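PH0300 (Pyrococcus horikoshii OT3, PDB 5MKP) catalyses the ATP-dependent 2-thiolation of 5-methyluridine 54 in the T loop of tRNAs, using a [4Fe-4S] cluster held by three cysteines. Local coordinates at residues Leu80-Gly85 with Val111-Ile116; Glu94-Lys99 with Glu217-Glu222; Tyr119-Val124 with Lys291-Lys296; Arg139-Lys144 with Ile299-Ser304. All coordinates share one frame; numbering follows the deposited sequence.

Contact 1. Residues Leu80-Gly85 with Val111-Ile116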
loop_
_atom_site.group_PDB
_atom_site.type_symbol
_atom_site.label_atom_id
_atom_site.label_comp_id
_atom_site.label_asym_id
_atom_site.label_seq_id
_atom_site.Cartn_x
_atom_site.Cartn_y
_atom_site.Cartn_z
ATOM N N LEU A 80 4.416 4.966 -8.778
ATOM C CA LEU A 80 4.412 6.333 -8.276
ATOM C C LEU A 80 5.100 6.400 -6.915
ATOM O O LEU A 80 4.637 5.753 -5.977
ATOM C CB LEU A 80 2.975 6.907 -8.152
ATOM C CG LEU A 80 2.865 8.270 -7.417
ATOM C CD1 LEU A 80 3.553 9.393 -8.197
ATOM C CD2 LEU A 80 1.437 8.630 -7.141
ATOM N N HIS A 81 6.158 7.225 -6.798
ATOM C CA HIS A 81 6.834 7.482 -5.523
ATOM C C HIS A 81 6.533 8.887 -5.067
ATOM O O HIS A 81 6.829 9.847 -5.781
ATOM C CB HIS A 81 8.357 7.259 -5.562
ATOM C CG HIS A 81 9.025 7.656 -4.276
ATOM N ND1 HIS A 81 8.945 6.859 -3.136
ATOM C CD2 HIS A 81 9.703 8.787 -3.965
ATOM C CE1 HIS A 81 9.597 7.517 -2.192
ATOM N NE2 HIS A 81 10.058 8.685 -2.638
ATOM N N ILE A 82 5.970 9.006 -3.863
ATOM C CA ILE A 82 5.679 10.306 -3.270
ATOM C C ILE A 82 6.781 10.634 -2.279
ATOM O O ILE A 82 6.896 10.001 -1.222
ATOM C CB ILE A 82 4.244 10.440 -2.678
ATOM C CG1 ILE A 82 3.155 10.160 -3.757
ATOM C CG2 ILE A 82 4.053 11.824 -2.064
ATOM C CD1 ILE A 82 1.760 9.708 -3.228
ATOM N N ASN A 83 7.631 11.596 -2.660
ATOM C CA ASN A 83 8.685 12.115 -1.812
ATOM C C ASN A 83 8.037 13.163 -0.870
ATOM O O ASN A 83 7.492 14.175 -1.319
ATOM C CB ASN A 83 9.812 12.701 -2.656
ATOM C CG ASN A 83 10.979 13.218 -1.853
ATOM O OD1 ASN A 83 10.826 13.736 -0.758
ATOM N ND2 ASN A 83 12.166 13.164 -2.407
ATOM N N LEU A 84 8.095 12.880 0.448
ATOM C CA LEU A 84 7.551 13.683 1.557
ATOM C C LEU A 84 8.412 14.884 1.987
ATOM O O LEU A 84 7.974 15.689 2.804
ATOM C CB LEU A 84 7.287 12.766 2.755
ATOM C CG LEU A 84 6.589 11.438 2.439
ATOM C CD1 LEU A 84 6.678 10.495 3.610
ATOM C CD2 LEU A 84 5.144 11.642 1.988
ATOM N N GLY A 85 9.613 15.001 1.432
ATOM C CA GLY A 85 10.533 16.095 1.729
ATOM C C GLY A 85 10.997 16.197 3.170
ATOM O O GLY A 85 11.205 17.308 3.679
ATOM N N VAL A 111 6.671 12.470 -7.267
ATOM C CA VAL A 111 5.958 13.676 -6.835
ATOM C C VAL A 111 6.705 14.130 -5.585
ATOM O O VAL A 111 6.847 13.347 -4.641
ATOM C CB VAL A 111 4.431 13.450 -6.546
ATOM C CG1 VAL A 111 3.785 14.685 -5.899
ATOM C CG2 VAL A 111 3.675 13.049 -7.806
ATOM N N ARG A 112 7.218 15.370 -5.612
ATOM C CA ARG A 112 7.917 15.991 -4.496
ATOM C C ARG A 112 6.990 17.013 -3.853
ATOM O O ARG A 112 6.755 18.078 -4.412
ATOM C CB ARG A 112 9.229 16.641 -4.941
ATOM C CG ARG A 112 10.169 15.692 -5.650
ATOM C CD ARG A 112 11.557 15.723 -5.057
ATOM N NE ARG A 112 12.433 14.790 -5.759
ATOM C CZ ARG A 112 13.557 15.126 -6.381
ATOM N NH1 ARG A 112 13.984 16.386 -6.362
ATOM N NH2 ARG A 112 14.278 14.205 -7.004
ATOM N N ILE A 113 6.432 16.658 -2.701
ATOM C CA ILE A 113 5.507 17.466 -1.904
ATOM C C ILE A 113 6.111 18.839 -1.617
ATOM O O ILE A 113 5.417 19.848 -1.750
ATOM C CB ILE A 113 5.122 16.673 -0.613
ATOM C CG1 ILE A 113 4.059 15.603 -0.924
ATOM C CG2 ILE A 113 4.712 17.555 0.568
ATOM C CD1 ILE A 113 3.938 14.558 0.171
ATOM N N LYS A 114 7.412 18.868 -1.260
ATOM C CA LYS A 114 8.133 20.098 -0.954
ATOM C C LYS A 114 8.156 21.029 -2.171
ATOM O O LYS A 114 8.036 22.230 -2.006
ATOM C CB LYS A 114 9.541 19.784 -0.404
ATOM C CG LYS A 114 10.233 20.969 0.246
ATOM C CD LYS A 114 11.124 20.522 1.388
ATOM C CE LYS A 114 11.989 21.648 1.918
ATOM N NZ LYS A 114 11.194 22.754 2.524
ATOM N N GLU A 115 8.238 20.464 -3.386
ATOM C CA GLU A 115 8.236 21.219 -4.633
ATOM C C GLU A 115 6.855 21.779 -5.000
ATOM O O GLU A 115 6.768 22.943 -5.369
ATOM C CB GLU A 115 8.839 20.394 -5.781
ATOM C CG GLU A 115 10.335 20.132 -5.631
ATOM C CD GLU A 115 11.009 19.254 -6.678
ATOM O OE1 GLU A 115 10.347 18.851 -7.664
ATOM O OE2 GLU A 115 12.216 18.967 -6.504
ATOM N N ILE A 116 5.787 20.976 -4.894
ATOM C CA ILE A 116 4.439 21.407 -5.265
ATOM C C ILE A 116 3.748 22.245 -4.179
ATOM O O ILE A 116 3.017 23.187 -4.514
ATOM C CB ILE A 116 3.538 20.231 -5.740
ATOM C CG1 ILE A 116 3.485 19.079 -4.717
ATOM C CG2 ILE A 116 3.966 19.729 -7.131
ATOM C CD1 ILE A 116 2.232 18.259 -4.762
HETATM O O HOH W 1 9.315 16.611 -1.426
#
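Ile82 and Val111 pair in parallel and send their side chains to one face of the sheet; Asn83 and Arg112, one step on, send theirs to the other. Three backbone bonds zip the strands: Val111 N to His81 O, Ile113 N to Asn83 O and the shortest, Asn83 N to Val111 O, 2.8 Å. On the Ile82 face, Ile113 CD1 meets two methyls of the other strand, Ile82 CG2 (3.5 Å) and, beside it, Leu84 CD2, the Leu84 chain lying alongside and pointing the same way. On the other face the Asn83 amide and the Arg112 guanidinium planes are 55° apart, with Asn83 ND2 3.7 Å from Arg112 CD; both groups bond to Glu94. Asn83 CG, anti to the backbone N (chi1 -178°), lies beside the carbonyl carbon, and OD1 reaches forward to accept from Gly85 N at 2.8 Å, an Asx turn. A leucine here would probably leave Gly85 N without its acceptor and Glu94 with one donor fewer. Water 1 links Asn83 O to Lys114 N. The pair closes the beta-alpha-beta unit of the PP-loop domain: helix 90-104 packs on the Asn83 face, helix 130-148 on the Ile82 face; Ile82 belongs to the ATP site, and Leu84, past the strand end, touches the iron-sulfur cluster.

Contact 2. Residues Glu94-Lys99 with Glu217-Glu222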
loop_
_atom_site.group_PDB
_atom_site.type_symbol
_atom_site.label_atom_id
_atom_site.label_comp_id
_atom_site.label_asym_id
_atom_site.label_seq_id
_atom_site.Cartn_x
_atom_site.Cartn_y
_atom_site.Cartn_z
ATOM N N GLU A 94 13.581 7.812 -1.815
ATOM C CA GLU A 94 13.442 7.996 -3.263
ATOM C C GLU A 94 14.469 7.152 -4.015
ATOM O O GLU A 94 14.107 6.477 -4.991
ATOM C CB GLU A 94 13.574 9.482 -3.631
ATOM C CG GLU A 94 13.180 9.785 -5.067
ATOM C CD GLU A 94 13.375 11.226 -5.492
ATOM O OE1 GLU A 94 14.285 11.488 -6.311
ATOM O OE2 GLU A 94 12.619 12.096 -5.004
ATOM N N GLU A 95 15.743 7.184 -3.548
ATOM C CA GLU A 95 16.867 6.413 -4.083
ATOM C C GLU A 95 16.528 4.893 -4.027
ATOM O O GLU A 95 16.732 4.169 -5.009
ATOM C CB GLU A 95 18.119 6.713 -3.254
ATOM C CG GLU A 95 19.377 6.908 -4.074
ATOM C CD GLU A 95 20.661 6.591 -3.326
ATOM O OE1 GLU A 95 21.574 7.448 -3.319
ATOM O OE2 GLU A 95 20.759 5.478 -2.757
ATOM N N TYR A 96 15.941 4.444 -2.900
ATOM C CA TYR A 96 15.478 3.078 -2.719
ATOM C C TYR A 96 14.372 2.708 -3.719
ATOM O O TYR A 96 14.496 1.687 -4.395
ATOM C CB TYR A 96 15.070 2.815 -1.263
ATOM C CG TYR A 96 16.227 2.330 -0.423
ATOM C CD1 TYR A 96 16.535 0.977 -0.340
ATOM C CD2 TYR A 96 17.058 3.229 0.239
ATOM C CE1 TYR A 96 17.620 0.527 0.412
ATOM C CE2 TYR A 96 18.150 2.794 0.987
ATOM C CZ TYR A 96 18.419 1.439 1.083
ATOM O OH TYR A 96 19.483 1.012 1.838
ATOM N N ALA A 97 13.357 3.573 -3.876
ATOM C CA ALA A 97 12.239 3.381 -4.805
ATOM C C ALA A 97 12.703 3.343 -6.271
ATOM O O ALA A 97 12.205 2.522 -7.053
ATOM C CB ALA A 97 11.185 4.466 -4.589
ATOM N N LYS A 98 13.704 4.182 -6.633
ATOM C CA LYS A 98 14.274 4.194 -7.993
ATOM C C LYS A 98 14.985 2.865 -8.280
ATOM O O LYS A 98 14.774 2.273 -9.346
ATOM C CB LYS A 98 15.271 5.346 -8.169
ATOM C CG LYS A 98 14.679 6.744 -8.257
ATOM C CD LYS A 98 15.752 7.722 -8.751
ATOM C CE LYS A 98 15.525 9.142 -8.306
ATOM N NZ LYS A 98 16.799 9.779 -7.878
ATOM N N LYS A 99 15.833 2.401 -7.316
ATOM C CA LYS A 99 16.620 1.176 -7.462
ATOM C C LYS A 99 15.701 -0.019 -7.614
ATOM O O LYS A 99 15.972 -0.882 -8.456
ATOM C CB LYS A 99 17.619 1.001 -6.298
ATOM C CG LYS A 99 18.586 -0.169 -6.492
ATOM C CD LYS A 99 19.847 -0.047 -5.626
ATOM C CE LYS A 99 20.917 -1.046 -6.029
ATOM N NZ LYS A 99 22.100 -0.989 -5.126
ATOM N N GLU A 217 16.027 -4.250 -2.186
ATOM C CA GLU A 217 16.572 -3.511 -1.044
ATOM C C GLU A 217 15.556 -2.427 -0.714
ATOM O O GLU A 217 15.056 -1.751 -1.619
ATOM C CB GLU A 217 17.960 -2.929 -1.355
ATOM C CG GLU A 217 19.056 -3.983 -1.447
ATOM C CD GLU A 217 20.411 -3.492 -1.929
ATOM O OE1 GLU A 217 20.472 -2.841 -2.997
ATOM O OE2 GLU A 217 21.422 -3.803 -1.258
ATOM N N TYR A 218 15.172 -2.332 0.567
ATOM C CA TYR A 218 14.115 -1.415 1.018
ATOM C C TYR A 218 14.469 -0.683 2.311
ATOM O O TYR A 218 15.389 -1.103 3.027
ATOM C CB TYR A 218 12.787 -2.199 1.208
ATOM C CG TYR A 218 12.867 -3.330 2.222
ATOM C CD1 TYR A 218 13.211 -4.621 1.831
ATOM C CD2 TYR A 218 12.599 -3.106 3.571
ATOM C CE1 TYR A 218 13.288 -5.661 2.756
ATOM C CE2 TYR A 218 12.686 -4.139 4.509
ATOM C CZ TYR A 218 13.034 -5.415 4.096
ATOM O OH TYR A 218 13.128 -6.435 5.013
ATOM N N ILE A 219 13.695 0.381 2.626
ATOM C CA ILE A 219 13.792 1.145 3.872
ATOM C C ILE A 219 12.753 0.656 4.871
ATOM O O ILE A 219 11.591 0.434 4.504
ATOM C CB ILE A 219 13.786 2.698 3.714
ATOM C CG1 ILE A 219 12.671 3.207 2.786
ATOM C CG2 ILE A 219 15.143 3.187 3.219
ATOM C CD1 ILE A 219 11.419 3.621 3.425
ATOM N N VAL A 220 13.188 0.484 6.139
ATOM C CA VAL A 220 12.350 0.015 7.258
ATOM C C VAL A 220 11.433 1.137 7.724
ATOM O O VAL A 220 10.217 0.948 7.749
ATOM C CB VAL A 220 13.163 -0.617 8.412
ATOM C CG1 VAL A 220 12.245 -1.343 9.387
ATOM C CG2 VAL A 220 14.231 -1.573 7.875
ATOM N N GLU A 221 12.000 2.313 8.036
ATOM C CA GLU A 221 11.205 3.473 8.429
ATOM C C GLU A 221 11.125 4.486 7.300
ATOM O O GLU A 221 12.143 4.836 6.698
ATOM C CB GLU A 221 11.711 4.116 9.725
ATOM C CG GLU A 221 11.214 3.417 10.981
ATOM C CD GLU A 221 11.301 4.207 12.277
ATOM O OE1 GLU A 221 12.300 4.938 12.475
ATOM O OE2 GLU A 221 10.379 4.066 13.113
ATOM N N GLU A 222 9.902 4.921 6.987
ATOM C CA GLU A 222 9.621 5.918 5.952
ATOM C C GLU A 222 9.813 7.339 6.526
ATOM O O GLU A 222 10.127 8.268 5.773
ATOM C CB GLU A 222 8.183 5.732 5.401
ATOM C CG GLU A 222 8.007 4.570 4.423
ATOM C CD GLU A 222 7.794 3.155 4.950
ATOM O OE1 GLU A 222 8.485 2.749 5.915
ATOM O OE2 GLU A 222 6.982 2.423 4.338
#
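Tyr96 leaves helix 90-104 with its CB directed at the loop 217-222, and its ring lies against three consecutive residues there. CG, the first ring atom, is 3.9 Å from Ile219 CG2. One flank runs along the loop backbone: CD1 comes within 3.4 Å of Glu217 O, at the ring edge near its plane, and also nears Tyr218 CA, while CE1 lies 3.8 Å from Tyr218 N. On the other flank CD2 meets Ile219 CG2 at 3.5 Å, and CE2, toward the outer end of the ring, lies under the same methyl, which stands over the ring face in a CH-pi contact, 24° off the normal. Three residues on, the extended Lys99 chain brings NZ into a salt bridge with Glu217 OE1, its hydrogen bond weak at 3.3 Å. An alanine here lacks the ring, and the Ile219 methyl would probably lose its CH-pi partner, with a gap opened beside the Glu217 backbone. The contact lies at the surface: helix 90-104 turns Ala97 inward to strand 76-83, while Tyr218 packs on helix 204-213 and Glu222 reaches the iron-sulfur cluster.

Contact 3. Residues Tyr119-Val124 with Lys291-Lys296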
loop_
_atom_site.group_PDB
_atom_site.type_symbol
_atom_site.label_atom_id
_atom_site.label_comp_id
_atom_site.label_asym_id
_atom_site.label_seq_id
_atom_site.Cartn_x
_atom_site.Cartn_y
_atom_site.Cartn_z
ATOM N N TYR A 119 6.383 22.880 1.459
ATOM C CA TYR A 119 6.757 22.332 2.765
ATOM C C TYR A 119 6.794 20.802 2.758
ATOM O O TYR A 119 6.007 20.163 2.053
ATOM C CB TYR A 119 5.743 22.790 3.848
ATOM C CG TYR A 119 5.582 24.292 3.967
ATOM C CD1 TYR A 119 4.700 24.986 3.143
ATOM C CD2 TYR A 119 6.276 25.013 4.934
ATOM C CE1 TYR A 119 4.557 26.366 3.241
ATOM C CE2 TYR A 119 6.134 26.393 5.045
ATOM C CZ TYR A 119 5.261 27.064 4.205
ATOM O OH TYR A 119 5.100 28.424 4.315
ATOM N N GLY A 120 7.666 20.247 3.597
ATOM C CA GLY A 120 7.777 18.811 3.810
ATOM C C GLY A 120 6.886 18.381 4.961
ATOM O O GLY A 120 6.365 19.230 5.696
ATOM N N ILE A 121 6.674 17.060 5.112
ATOM C CA ILE A 121 5.880 16.503 6.203
ATOM C C ILE A 121 6.714 16.697 7.481
ATOM O O ILE A 121 7.838 16.192 7.565
ATOM C CB ILE A 121 5.520 15.015 5.922
ATOM C CG1 ILE A 121 4.660 14.849 4.619
ATOM C CG2 ILE A 121 4.882 14.321 7.140
ATOM C CD1 ILE A 121 3.191 15.460 4.559
ATOM N N GLY A 122 6.181 17.487 8.412
ATOM C CA GLY A 122 6.832 17.839 9.672
ATOM C C GLY A 122 7.464 19.219 9.645
ATOM O O GLY A 122 8.309 19.528 10.492
ATOM N N GLU A 123 7.072 20.055 8.660
ATOM C CA GLU A 123 7.597 21.405 8.456
ATOM C C GLU A 123 6.481 22.430 8.511
ATOM O O GLU A 123 6.761 23.623 8.638
ATOM C CB GLU A 123 8.337 21.520 7.117
ATOM C CG GLU A 123 9.559 20.626 6.947
ATOM C CD GLU A 123 10.499 21.040 5.826
ATOM O OE1 GLU A 123 10.003 21.440 4.744
ATOM O OE2 GLU A 123 11.735 20.978 6.035
ATOM N N VAL A 124 5.219 21.960 8.419
ATOM C CA VAL A 124 3.970 22.745 8.466
ATOM C C VAL A 124 3.692 23.230 9.918
ATOM O O VAL A 124 3.687 22.418 10.851
ATOM C CB VAL A 124 2.769 21.905 7.929
ATOM C CG1 VAL A 124 1.514 22.754 7.776
ATOM C CG2 VAL A 124 3.103 21.213 6.615
ATOM N N LYS A 291 -8.287 22.133 1.830
ATOM C CA LYS A 291 -8.552 22.943 3.017
ATOM C C LYS A 291 -7.316 23.023 3.885
ATOM O O LYS A 291 -6.948 24.118 4.293
ATOM C CB LYS A 291 -9.759 22.409 3.808
ATOM C CG LYS A 291 -11.022 23.255 3.648
ATOM C CD LYS A 291 -11.986 23.063 4.818
ATOM C CE LYS A 291 -12.859 24.286 5.032
ATOM N NZ LYS A 291 -13.646 24.215 6.298
ATOM N N PHE A 292 -6.644 21.880 4.115
ATOM C CA PHE A 292 -5.425 21.781 4.924
ATOM C C PHE A 292 -4.250 22.578 4.357
ATOM O O PHE A 292 -3.621 23.340 5.078
ATOM C CB PHE A 292 -5.021 20.303 5.167
ATOM C CG PHE A 292 -3.773 20.170 6.006
ATOM C CD1 PHE A 292 -3.815 20.374 7.384
ATOM C CD2 PHE A 292 -2.541 19.897 5.414
ATOM C CE1 PHE A 292 -2.650 20.296 8.154
ATOM C CE2 PHE A 292 -1.372 19.839 6.184
ATOM C CZ PHE A 292 -1.436 20.039 7.548
ATOM N N TRP A 293 -3.938 22.368 3.080
ATOM C CA TRP A 293 -2.814 23.001 2.383
ATOM C C TRP A 293 -3.070 24.475 1.955
ATOM O O TRP A 293 -2.145 25.143 1.491
ATOM C CB TRP A 293 -2.396 22.118 1.197
ATOM C CG TRP A 293 -1.738 20.841 1.621
ATOM C CD1 TRP A 293 -2.268 19.582 1.562
ATOM C CD2 TRP A 293 -0.443 20.705 2.227
ATOM N NE1 TRP A 293 -1.373 18.665 2.072
ATOM C CE2 TRP A 293 -0.246 19.328 2.492
ATOM C CE3 TRP A 293 0.572 21.616 2.571
ATOM C CZ2 TRP A 293 0.922 18.843 3.098
ATOM C CZ3 TRP A 293 1.731 21.133 3.151
ATOM C CH2 TRP A 293 1.891 19.763 3.428
ATOM N N GLY A 294 -4.298 24.960 2.160
ATOM C CA GLY A 294 -4.727 26.310 1.810
ATOM C C GLY A 294 -4.538 26.618 0.339
ATOM O O GLY A 294 -3.976 27.664 -0.008
ATOM N N LEU A 295 -4.972 25.683 -0.535
ATOM C CA LEU A 295 -4.843 25.809 -1.986
ATOM C C LEU A 295 -6.084 26.410 -2.637
ATOM O O LEU A 295 -7.215 26.017 -2.340
ATOM C CB LEU A 295 -4.470 24.461 -2.646
ATOM C CG LEU A 295 -3.255 23.716 -2.073
ATOM C CD1 LEU A 295 -3.230 22.285 -2.543
ATOM C CD2 LEU A 295 -1.947 24.428 -2.385
ATOM N N LYS A 296 -5.860 27.364 -3.529
ATOM C CA LYS A 296 -6.924 28.046 -4.260
ATOM C C LYS A 296 -6.848 27.649 -5.733
ATOM O O LYS A 296 -7.677 28.079 -6.538
ATOM C CB LYS A 296 -6.814 29.577 -4.073
ATOM C CG LYS A 296 -7.063 30.049 -2.639
ATOM C CD LYS A 296 -7.365 31.545 -2.577
ATOM C CE LYS A 296 -7.852 31.969 -1.207
ATOM N NZ LYS A 296 -8.327 33.377 -1.192
#
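Val124 and Trp293, with the largest buried areas in this contact, meet at about a right angle: Val124 CG2 sits 3.7 Å from Trp293 CH2 and equally close to CZ3, at the far end of the six-membered ring. The other methyl of the same fork, CG1, lies 4.0 Å from Phe292 CZ, so that one valine touches both aromatic side chains. Its CG1 is anti to the backbone N (chi1 -172°), which splits the two methyls between the two rings. Phe292 and Trp293, neighbours in sequence, also pack on each other, Phe292 CD2 standing over one face of the indole. Ile121 CD1 approaches Trp293 CZ2 at the ring edge, 4.3 Å away. Tyr119 CB lies 4.4 Å from Trp293 CZ3, beside the valine. The loop carrying these residues is folded by a type II beta turn from Gly120 to Glu123, reinforced by Gly120 N donating to Glu123 OE1 at 2.9 Å; Lys114 also pairs with that carboxylate. Ile121 touches the iron-sulfur cluster, whereas helix 288-293 carries Cys290, one of the four cysteines of a zinc site. No hydrogen bond crosses between the segments. The chemistry of the contact is thus apolar, with methyls set against aromatic carbons, and the polar bonds lie elsewhere: within the loop, to Lys114, and from the indole NE1 to Thr137 of helix 130-148.

Contact 4. Residues Arg139-Lys144 with Ile299-Ser304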
loop_
_atom_site.group_PDB
_atom_site.type_symbol
_atom_site.label_atom_id
_atom_site.label_comp_id
_atom_site.label_asym_id
_atom_site.label_seq_id
_atom_site.Cartn_x
_atom_site.Cartn_y
_atom_site.Cartn_z
ATOM N N ARG A 139 -2.618 9.734 0.155
ATOM C CA ARG A 139 -3.876 9.192 -0.394
ATOM C C ARG A 139 -4.505 10.051 -1.476
ATOM O O ARG A 139 -5.078 9.512 -2.425
ATOM C CB ARG A 139 -4.902 8.896 0.710
ATOM C CG ARG A 139 -4.720 7.515 1.352
ATOM C CD ARG A 139 -5.854 7.152 2.302
ATOM N NE ARG A 139 -6.004 8.117 3.395
ATOM C CZ ARG A 139 -5.368 8.051 4.564
ATOM N NH1 ARG A 139 -4.527 7.054 4.816
ATOM N NH2 ARG A 139 -5.567 8.982 5.488
ATOM N N TYR A 140 -4.384 11.374 -1.342
ATOM C CA TYR A 140 -4.908 12.328 -2.297
ATOM C C TYR A 140 -4.070 12.328 -3.585
ATOM O O TYR A 140 -4.653 12.301 -4.685
ATOM C CB TYR A 140 -4.950 13.742 -1.689
ATOM C CG TYR A 140 -5.357 14.789 -2.704
ATOM C CD1 TYR A 140 -4.410 15.407 -3.514
ATOM C CD2 TYR A 140 -6.699 15.085 -2.930
ATOM C CE1 TYR A 140 -4.787 16.308 -4.504
ATOM C CE2 TYR A 140 -7.082 16.009 -3.896
ATOM C CZ TYR A 140 -6.121 16.624 -4.674
ATOM O OH TYR A 140 -6.494 17.551 -5.610
ATOM N N ILE A 141 -2.715 12.452 -3.439
ATOM C CA ILE A 141 -1.756 12.479 -4.552
ATOM C C ILE A 141 -1.850 11.183 -5.367
ATOM O O ILE A 141 -1.918 11.259 -6.586
ATOM C CB ILE A 141 -0.304 12.844 -4.117
ATOM C CG1 ILE A 141 -0.239 14.320 -3.660
ATOM C CG2 ILE A 141 0.689 12.604 -5.264
ATOM C CD1 ILE A 141 1.049 14.745 -2.982
ATOM N N MET A 142 -1.922 10.021 -4.693
ATOM C CA MET A 142 -2.083 8.709 -5.323
ATOM C C MET A 142 -3.306 8.705 -6.229
ATOM O O MET A 142 -3.194 8.321 -7.386
ATOM C CB MET A 142 -2.332 7.630 -4.251
ATOM C CG MET A 142 -1.119 7.205 -3.506
ATOM S SD MET A 142 -1.608 6.234 -2.073
ATOM C CE MET A 142 -2.162 4.811 -2.869
ATOM N N ASN A 143 -4.490 9.066 -5.667
ATOM C CA ASN A 143 -5.759 9.064 -6.393
ATOM C C ASN A 143 -5.787 10.098 -7.501
ATOM O O ASN A 143 -6.196 9.754 -8.606
ATOM C CB ASN A 143 -6.961 9.205 -5.450
ATOM C CG ASN A 143 -8.266 8.792 -6.085
ATOM O OD1 ASN A 143 -8.643 7.606 -6.087
ATOM N ND2 ASN A 143 -8.973 9.760 -6.643
ATOM N N LYS A 144 -5.318 11.339 -7.235
ATOM C CA LYS A 144 -5.304 12.371 -8.266
ATOM C C LYS A 144 -4.291 12.074 -9.376
ATOM O O LYS A 144 -4.622 12.269 -10.548
ATOM C CB LYS A 144 -5.136 13.782 -7.702
ATOM C CG LYS A 144 -5.629 14.806 -8.693
ATOM C CD LYS A 144 -5.512 16.213 -8.248
ATOM C CE LYS A 144 -6.557 17.058 -8.955
ATOM N NZ LYS A 144 -6.178 17.347 -10.366
ATOM N N ILE A 299 -3.923 21.109 -8.700
ATOM C CA ILE A 299 -2.620 20.545 -9.058
ATOM C C ILE A 299 -2.909 19.546 -10.162
ATOM O O ILE A 299 -3.709 18.623 -9.963
ATOM C CB ILE A 299 -1.859 19.866 -7.868
ATOM C CG1 ILE A 299 -1.783 20.790 -6.635
ATOM C CG2 ILE A 299 -0.452 19.439 -8.321
ATOM C CD1 ILE A 299 -1.573 20.107 -5.337
ATOM N N ASN A 300 -2.281 19.736 -11.325
ATOM C CA ASN A 300 -2.433 18.840 -12.466
ATOM C C ASN A 300 -1.294 17.818 -12.463
ATOM O O ASN A 300 -0.125 18.173 -12.651
ATOM C CB ASN A 300 -2.507 19.626 -13.791
ATOM C CG ASN A 300 -2.850 18.794 -15.016
ATOM O OD1 ASN A 300 -3.408 17.693 -14.937
ATOM N ND2 ASN A 300 -2.586 19.341 -16.190
ATOM N N PHE A 301 -1.637 16.553 -12.211
ATOM C CA PHE A 301 -0.663 15.467 -12.152
ATOM C C PHE A 301 -0.449 14.773 -13.498
ATOM O O PHE A 301 0.370 13.856 -13.568
ATOM C CB PHE A 301 -1.009 14.481 -11.032
ATOM C CG PHE A 301 -0.812 15.072 -9.649
ATOM C CD1 PHE A 301 0.465 15.243 -9.120
ATOM C CD2 PHE A 301 -1.900 15.457 -8.879
ATOM C CE1 PHE A 301 0.645 15.805 -7.856
ATOM C CE2 PHE A 301 -1.713 16.000 -7.609
ATOM C CZ PHE A 301 -0.443 16.170 -7.109
ATOM N N LYS A 302 -1.096 15.267 -14.584
ATOM C CA LYS A 302 -0.901 14.724 -15.936
ATOM C C LYS A 302 0.552 14.858 -16.403
ATOM O O LYS A 302 1.094 15.957 -16.488
ATOM C CB LYS A 302 -1.886 15.301 -16.967
ATOM C CG LYS A 302 -1.630 14.844 -18.417
ATOM C CD LYS A 302 -1.733 13.326 -18.593
ATOM C CE LYS A 302 -1.367 12.867 -19.971
ATOM N NZ LYS A 302 -2.525 12.966 -20.891
ATOM N N VAL A 303 1.173 13.706 -16.662
ATOM C CA VAL A 303 2.562 13.587 -17.089
ATOM C C VAL A 303 2.610 13.079 -18.512
ATOM O O VAL A 303 1.772 12.258 -18.899
ATOM C CB VAL A 303 3.457 12.730 -16.127
ATOM C CG1 VAL A 303 3.594 13.383 -14.756
ATOM C CG2 VAL A 303 2.979 11.281 -16.000
ATOM N N SER A 304 3.599 13.547 -19.284
ATOM C CA SER A 304 3.785 13.081 -20.647
ATOM C C SER A 304 4.805 11.926 -20.664
ATOM O O SER A 304 4.807 11.127 -21.609
ATOM C CB SER A 304 4.230 14.228 -21.545
ATOM O OG SER A 304 4.378 13.794 -22.886
HETATM O O HOH W 2 -5.352 20.025 -5.916
#
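Lys144 NZ is gripped by three oxygen partners: the backbone O of Ile299 at 2.8 Å across the contact, and the carboxylates of Glu298 and Asp148. The ammonium lies 26° out of the Ile299 carbonyl plane. Its chain runs straight from CB to CE and bends only at the last torsion (chi4 -76°), which swings NZ onto that oxygen. On the way the methylenes pass the edge of the Phe301 ring, CD lying near the ring plane and 3.7 Å from Phe301 CD2. Farther round the ring, Phe301 CZ meets Ile141 CG1 at 3.9 Å, the two side chains crossing at about a right angle. Tyr140 CE1 comes to 4.4 Å from Phe301 CE2, at the edge of the phenylalanine ring, and over one Phe301 face lies the CG2 methyl of Ile299 from its own segment. On the tyrosine side, water 2 lies 2.7 Å from Tyr140 OH and accepts a weak bond from Ile299 N. Tyr140 also touches Cys278, a ligand of the second zinc, while Ile141 and Phe301 both pack on Val111 of strand 108-112. Residues 299-304 are held to helix 130-148 by a phenylalanine ring packed among aliphatic and aromatic carbons and by a buried lysine, with Asp148 also taking Phe301 N. Two carboxylates would be expected to balance that lysine's charge and to favour its protonated form, with the carbonyl taking a further N-H.

Contacts 1 and 4 are buried, contacts 2 and 3 superficial. Contact 1 relies on parallel strand bonding. Its aliphatic face continues into contact 4, where Ile141 of helix 130-148 packs on Ile82, Val111 and Ile113. The polar face leads to contact 2, since Glu94 takes a salt bridge from Arg112; contact 2 itself sets a tyrosine ring against a loop, with a Lys-Glu pair at the surface. Contact 3 also touches contact 1, through Lys114 with Glu123 and the Leu84 to Ile121 backbone bond, yet its own interface is purely apolar. Contacts 3 and 4 both tie the late part of the chain to the PP-loop domain, the latter adding a buried charge.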